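Local coordinates for protein KLLA0F12672p (Kluyveromyces lactis, PDB 4M3O) that probably dephosphorylates the C-terminal repeat domain of RNA polymerase II as the zinc-binding phosphatase Rtr1, of which this is the N-terminal domain, at residues Glu6-Val11 / Lys50-Phe55. Sequence-based numbering, arbitrary orientation.
Sequences EEIKEV and KYISRF
Ile8 packs against the edge of the Tyr51 ring. Its CG2 lies near the ring plane, 3.9 Å from Tyr51 CE2. The two side chains run antiparallel alongside each other. The other branch of Ile8 reaches Ile52. There the two CD1 methyl groups meet more closely than van der Waals contact allows, so their exact spacing is doubtful, and the side chains lie roughly perpendicular. Ile8 CD1 also comes near Tyr51 CD2, at 4.2 Å. Tyr51 can reach Ile8 because its CG is anti to the backbone N (chi1 173°), which extends the ring toward helix 5-13. The phenol end comes up beside Lys9, with Tyr51 OH 3.7 Å from Lys9 CG. Lys9 is extended beyond CG, and its CE also passes the hydroxyl, at 3.8 Å from Tyr51 OH. No hydrogen bond crosses between the segments.

At the opposite ring edge, Tyr51 CD1 sits over the centre of the Arg54 guanidinium, 3.4 Å above its plane. Tyr51 CE2, the atom next to Ile8, also lies in plane at the edge of the Phe55 ring. Ile5 and Leu13 of helix 5-13 touch Tyr51 as well, while Leu37 of helix 24-40 packs on Ile8 and Tyr123 of helix 114-125 on Ile52. This is apolar helix-to-helix packing, joining helix 5-13 to helix 46-52 in the buried interior of the helical N-terminal domain of Rtr1, a member of the RPAP2 family, away from the zinc site.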
loop_
_atom_site.group_PDB
_atom_site.type_symbol
_atom_site.label_atom_id
_atom_site.label_comp_id
_atom_site.label_asym_id
_atom_site.label_seq_id
_atom_site.Cartn_x
_atom_site.Cartn_y
_atom_site.Cartn_z
ATOM N N GLU A 6 13.201 4.680 2.465
ATOM C CA GLU A 6 14.596 4.198 2.424
ATOM C C GLU A 6 14.657 2.683 2.346
ATOM O O GLU A 6 15.380 2.086 1.552
ATOM C CB GLU A 6 15.351 4.705 3.685
ATOM C CG GLU A 6 15.754 6.215 3.663
ATOM C CD GLU A 6 14.603 7.222 3.484
ATOM O OE1 GLU A 6 13.557 7.151 4.211
ATOM O OE2 GLU A 6 14.749 8.114 2.603
ATOM N N GLU A 7 13.915 2.066 3.228
ATOM C CA GLU A 7 13.751 0.608 3.244
ATOM C C GLU A 7 13.187 0.008 1.942
ATOM O O GLU A 7 13.689 -0.986 1.415
ATOM C CB GLU A 7 12.787 0.295 4.375
ATOM C CG GLU A 7 13.241 -0.782 5.311
ATOM C CD GLU A 7 12.343 -1.964 5.267
ATOM O OE1 GLU A 7 12.299 -2.632 4.215
ATOM O OE2 GLU A 7 11.674 -2.208 6.276
ATOM N N ILE A 8 12.108 0.599 1.442
ATOM C CA ILE A 8 11.521 0.156 0.158
ATOM C C ILE A 8 12.572 0.181 -0.950
ATOM O O ILE A 8 12.716 -0.786 -1.694
ATOM C CB ILE A 8 10.300 0.997 -0.206
ATOM C CG1 ILE A 8 9.168 0.678 0.801
ATOM C CG2 ILE A 8 9.820 0.708 -1.648
ATOM C CD1 ILE A 8 8.159 1.781 0.898
ATOM N N LYS A 9 13.362 1.240 -1.007
ATOM C CA LYS A 9 14.379 1.393 -2.060
ATOM C C LYS A 9 15.396 0.298 -1.921
ATOM O O LYS A 9 15.803 -0.310 -2.891
ATOM C CB LYS A 9 15.032 2.752 -1.958
ATOM C CG LYS A 9 14.126 3.857 -2.472
ATOM C CD LYS A 9 14.755 5.234 -2.300
ATOM C CE LYS A 9 13.856 6.323 -2.874
ATOM N NZ LYS A 9 14.595 7.613 -2.957
ATOM N N GLU A 10 15.756 0.001 -0.688
ATOM C CA GLU A 10 16.742 -1.028 -0.432
ATOM C C GLU A 10 16.250 -2.460 -0.648
ATOM O O GLU A 10 16.984 -3.288 -1.205
ATOM C CB GLU A 10 17.287 -0.873 0.998
ATOM C CG GLU A 10 18.534 -0.031 1.082
ATOM C CD GLU A 10 19.661 -0.666 0.318
ATOM O OE1 GLU A 10 19.979 -1.842 0.592
ATOM O OE2 GLU A 10 20.199 0.014 -0.572
ATOM N N VAL A 11 15.046 -2.777 -0.183
ATOM C CA VAL A 11 14.556 -4.195 -0.212
ATOM C C VAL A 11 13.636 -4.492 -1.399
ATOM O O VAL A 11 13.284 -5.657 -1.626
ATOM C CB VAL A 11 13.797 -4.587 1.102
ATOM C CG1 VAL A 11 13.157 -5.981 1.033
ATOM C CG2 VAL A 11 14.734 -4.566 2.275
ATOM N N LYS A 50 2.636 8.400 1.040
ATOM C CA LYS A 50 2.509 9.159 -0.221
ATOM C C LYS A 50 3.457 8.625 -1.302
ATOM O O LYS A 50 3.099 8.606 -2.477
ATOM C CB LYS A 50 2.794 10.613 -0.051
ATOM C CG LYS A 50 1.857 11.361 0.889
ATOM C CD LYS A 50 2.559 12.652 1.405
ATOM C CE LYS A 50 1.695 13.396 2.418
ATOM N NZ LYS A 50 0.704 14.293 1.755
ATOM N N TYR A 51 4.629 8.168 -0.886
ATOM C CA TYR A 51 5.579 7.557 -1.827
ATOM C C TYR A 51 5.035 6.234 -2.448
ATOM O O TYR A 51 5.174 5.998 -3.627
ATOM C CB TYR A 51 6.902 7.306 -1.085
ATOM C CG TYR A 51 7.929 6.538 -1.840
ATOM C CD1 TYR A 51 8.631 7.125 -2.885
ATOM C CD2 TYR A 51 8.203 5.208 -1.517
ATOM C CE1 TYR A 51 9.586 6.404 -3.613
ATOM C CE2 TYR A 51 9.181 4.485 -2.203
ATOM C CZ TYR A 51 9.868 5.087 -3.250
ATOM O OH TYR A 51 10.786 4.325 -3.939
ATOM N N ILE A 52 4.450 5.377 -1.615
ATOM C CA ILE A 52 3.836 4.072 -2.023
ATOM C C ILE A 52 2.926 4.133 -3.229
ATOM O O ILE A 52 2.850 3.196 -4.003
ATOM C CB ILE A 52 2.977 3.520 -0.854
ATOM C CG1 ILE A 52 3.841 3.217 0.315
ATOM C CG2 ILE A 52 2.330 2.209 -1.180
ATOM C CD1 ILE A 52 5.141 2.656 -0.116
ATOM N N SER A 53 2.148 5.212 -3.288
ATOM C CA SER A 53 1.039 5.326 -4.189
ATOM C C SER A 53 1.505 5.142 -5.591
ATOM O O SER A 53 0.751 4.641 -6.417
ATOM C CB SER A 53 0.281 6.668 -3.991
ATOM O OG SER A 53 1.155 7.792 -4.247
ATOM N N ARG A 54 2.734 5.593 -5.903
ATOM C CA ARG A 54 3.237 5.409 -7.263
ATOM C C ARG A 54 3.325 3.938 -7.677
ATOM O O ARG A 54 3.234 3.609 -8.857
ATOM C CB ARG A 54 4.612 6.044 -7.414
ATOM C CG ARG A 54 5.756 5.224 -6.824
ATOM C CD ARG A 54 7.046 6.085 -6.900
ATOM N NE ARG A 54 6.850 7.318 -6.127
ATOM C CZ ARG A 54 7.722 8.322 -6.035
ATOM N NH1 ARG A 54 8.937 8.258 -6.551
ATOM N NH2 ARG A 54 7.394 9.360 -5.302
ATOM N N PHE A 55 3.451 3.033 -6.715
ATOM C CA PHE A 55 3.524 1.630 -7.060
ATOM C C PHE A 55 2.172 0.880 -6.945
ATOM O O PHE A 55 2.189 -0.307 -7.002
ATOM C CB PHE A 55 4.537 0.938 -6.162
ATOM C CG PHE A 55 5.920 1.518 -6.277
ATOM C CD1 PHE A 55 6.518 2.168 -5.202
ATOM C CD2 PHE A 55 6.563 1.531 -7.509
ATOM C CE1 PHE A 55 7.769 2.742 -5.344
ATOM C CE2 PHE A 55 7.821 2.073 -7.662
ATOM C CZ PHE A 55 8.423 2.687 -6.589
#